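PDB 1GYH: arabinan endo-1,5-alpha-l-arabinosidase A from Cellvibrio cellulosa, which cleaves alpha-1,5-linked arabinofuranosyl bonds of linear arabinan, releasing almost exclusively arabinotriose, and so helps to degrade the plant cell wall. Local coordinates for residues Pro50-Ala53 against Lys54-Pro58. Residues are numbered along the deposited sequence; the frame is centred on the assembly and turned at random. Where two conformers were deposited one is given.
Sequences PTWA and KRVSP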
ATOM      1  N   PRO A  50       3.267  11.384 -15.105  1.00 14.36           N
ATOM      2  CA  PRO A  50       3.462  12.665 -14.443  1.00 14.50           C
ATOM      3  C   PRO A  50       4.574  13.468 -15.168  1.00 14.85           C
ATOM      4  O   PRO A  50       5.569  12.886 -15.601  1.00 14.41           O
ATOM      5  CB  PRO A  50       3.865  12.277 -13.019  1.00 13.91           C
ATOM      6  CG  PRO A  50       3.407  10.869 -12.834  1.00 14.20           C
ATOM      7  CD  PRO A  50       3.487  10.253 -14.180  1.00 14.52           C
ATOM      8  N   THR A  51       4.379  14.779 -15.311  1.00 15.48           N
ATOM      9  CA  THR A  51       5.303  15.624 -16.057  1.00 14.52           C
ATOM     10  C   THR A  51       6.698  15.626 -15.464  1.00 14.20           C
ATOM     11  O   THR A  51       7.678  15.846 -16.184  1.00 14.09           O
ATOM     12  CB  THR A  51       4.802  17.078 -16.156  1.00 15.11           C
ATOM     13  OG1 THR A  51       4.639  17.618 -14.838  1.00 15.74           O
ATOM     14  CG2 THR A  51       3.432  17.168 -16.856  1.00 14.43           C
ATOM     15  N   TRP A  52       6.785  15.378 -14.161  1.00 13.47           N
ATOM     16  CA  TRP A  52       8.013  15.431 -13.398  1.00 13.44           C
ATOM     17  C   TRP A  52       8.710  14.066 -13.217  1.00 13.14           C
ATOM     18  O   TRP A  52       9.803  13.997 -12.624  1.00 13.50           O
ATOM     19  CB  TRP A  52       7.720  16.048 -12.001  1.00 14.20           C
ATOM     20  CG  TRP A  52       6.608  15.341 -11.214  1.00 14.46           C
ATOM     21  CD1 TRP A  52       5.285  15.684 -11.202  1.00 14.40           C
ATOM     22  CD2 TRP A  52       6.729  14.175 -10.393  1.00 14.47           C
ATOM     23  NE1 TRP A  52       4.583  14.800 -10.424  1.00 14.94           N
ATOM     24  CE2 TRP A  52       5.443  13.868  -9.907  1.00 13.51           C
ATOM     25  CE3 TRP A  52       7.797  13.348 -10.019  1.00 15.15           C
ATOM     26  CZ2 TRP A  52       5.195  12.786  -9.054  1.00 14.76           C
ATOM     27  CZ3 TRP A  52       7.555  12.266  -9.168  1.00 15.89           C
ATOM     28  CH2 TRP A  52       6.255  12.005  -8.683  1.00 14.68           C
ATOM     29  N   ALA A  53       8.095  12.984 -13.678  1.00 12.21           N
ATOM     30  CA  ALA A  53       8.559  11.645 -13.305  1.00 12.84           C
ATOM     31  C   ALA A  53       9.976  11.371 -13.791  1.00 14.40           C
ATOM     32  O   ALA A  53      10.780  10.840 -13.041  1.00 13.33           O
ATOM     33  CB  ALA A  53       7.663  10.600 -13.849  1.00 12.75           C
ATOM     34  N   LYS A  54      10.258  11.742 -15.053  1.00 15.46           N
ATOM     35  CA  LYS A  54      11.579  11.469 -15.645  1.00 16.33           C
ATOM     36  C   LYS A  54      12.728  12.186 -14.961  1.00 16.48           C
ATOM     37  O   LYS A  54      13.854  11.678 -14.940  1.00 17.12           O
ATOM     38  CB  LYS A  54      11.588  11.745 -17.153  1.00 16.56           C
ATOM     39  CG  LYS A  54      11.002  10.617 -17.952  1.00 17.98           C
ATOM     40  CD  LYS A  54      11.285  10.789 -19.441  1.00 21.63           C
ATOM     41  CE  LYS A  54      10.641   9.693 -20.260  1.00 23.43           C
ATOM     42  NZ  LYS A  54       9.252  10.040 -20.662  1.00 23.87           N
ATOM     43  N   ARG A  55      12.467  13.333 -14.357  1.00 16.67           N
ATOM     44  CA  ARG A  55      13.526  13.993 -13.632  1.00 17.45           C
ATOM     45  C   ARG A  55      13.871  13.301 -12.319  1.00 16.80           C
ATOM     46  O   ARG A  55      15.030  13.257 -11.947  1.00 17.57           O
ATOM     47  CB  ARG A  55      13.265  15.502 -13.519  1.00 19.07           C
ATOM     48  CG  ARG A  55      12.880  15.964 -12.206  0.50 19.15           C
ATOM     49  CD  ARG A  55      13.988  16.424 -11.299  0.50 17.57           C
ATOM     50  NE  ARG A  55      13.257  16.798 -10.112  0.50 16.17           N
ATOM     51  CZ  ARG A  55      13.213  16.110  -9.014  0.50 12.20           C
ATOM     52  NH1 ARG A  55      13.978  15.041  -8.857  0.50 12.56           N
ATOM     53  NH2 ARG A  55      12.450  16.544  -8.042  0.50 12.90           N
ATOM     54  N   VAL A  56      12.896  12.703 -11.643  1.00 15.14           N
ATOM     55  CA  VAL A  56      13.186  11.900 -10.477  1.00 14.93           C
ATOM     56  C   VAL A  56      13.849  10.560 -10.908  1.00 14.39           C
ATOM     57  O   VAL A  56      14.848  10.121 -10.306  1.00 13.31           O
ATOM     58  CB  VAL A  56      11.882  11.638  -9.642  1.00 14.31           C
ATOM     59  CG1 VAL A  56      12.121  10.563  -8.586  1.00 15.38           C
ATOM     60  CG2 VAL A  56      11.374  12.949  -8.986  1.00 15.00           C
ATOM     61  N   SER A  57      13.286   9.925 -11.938  1.00 14.95           N
ATOM     62  CA  SER A  57      13.710   8.591 -12.430  1.00 15.64           C
ATOM     63  C   SER A  57      14.016   8.652 -13.943  1.00 15.54           C
ATOM     64  O   SER A  57      13.128   8.468 -14.769  1.00 14.40           O
ATOM     65  CB  SER A  57      12.606   7.553 -12.169  1.00 15.65           C
ATOM     66  OG  SER A  57      13.012   6.225 -12.456  1.00 17.56           O
ATOM     67  N   PRO A  58      15.250   8.983 -14.330  1.00 16.79           N
ATOM     68  CA  PRO A  58      15.553   9.161 -15.765  1.00 16.95           C
ATOM     69  C   PRO A  58      15.136   7.971 -16.657  1.00 17.16           C
ATOM     70  O   PRO A  58      14.672   8.213 -17.769  1.00 17.92           O
ATOM     71  CB  PRO A  58      17.096   9.391 -15.799  1.00 16.81           C
ATOM     72  CG  PRO A  58      17.474   9.842 -14.437  1.00 17.52           C
ATOM     73  CD  PRO A  58      16.420   9.257 -13.475  1.00 16.78           C
TER
HETATM   74  O   HOH W   1       7.830  12.306 -17.090  1.00 29.30           O
HETATM   75  O   HOH W   2      10.512  14.969 -16.071  1.00 35.63           O
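Val56 runs beside the Trp52 indole. Val56 CG2 meets the six-membered part of the indole at its edge, near the ring plane, with Trp52 CE3 3.7 Å from Val56 CG2. Trp52 CG sits between its own backbone N and carbonyl carbon (chi1 55°), which brings the six-membered ring beside the Val56 side chain. Pro50 CB lies over the border of one face, 3.7 Å above the Trp52 ring plane. The backbone bonds that follow are uneven. Trp52 O receives two weak ones, from Arg55 N at 3.2 Å and from Val56 N at 3.5 Å. The bond from Ser57 N to Ala53 O is firmer, at 2.9 Å and 163° at the hydrogen. It is the i to i+4 bond of this single turn, and Ser57 is the first residue to leave helical geometry. Residues Pro50 to Ala53 form a type I beta turn, closed by Ala53 N to Pro50 O at 3.2 Å, that leads straight into helix 53-56. This one-turn helix follows strand 38-44 and packs against the propeller blade that includes strands 75-82, 90-97 and 110-118. Two waters bridge the turn to the helix start. One donates to Pro50 O and accepts from Lys54 N; the other donates to Thr51 O and accepts weakly from Arg55 N. Farther out, Trp52 NE1 is hydrogen-bonded to Asp111, and Ile114 and Ala91 pack against both Trp52 and Val56. Lys54 NZ turns away to a salt bridge with Glu49. Ser57 OG is hydrogen-bonded to Ser83 O. The Ser57 side chain is about 7 Å from that of Lys87, which probably binds substrate.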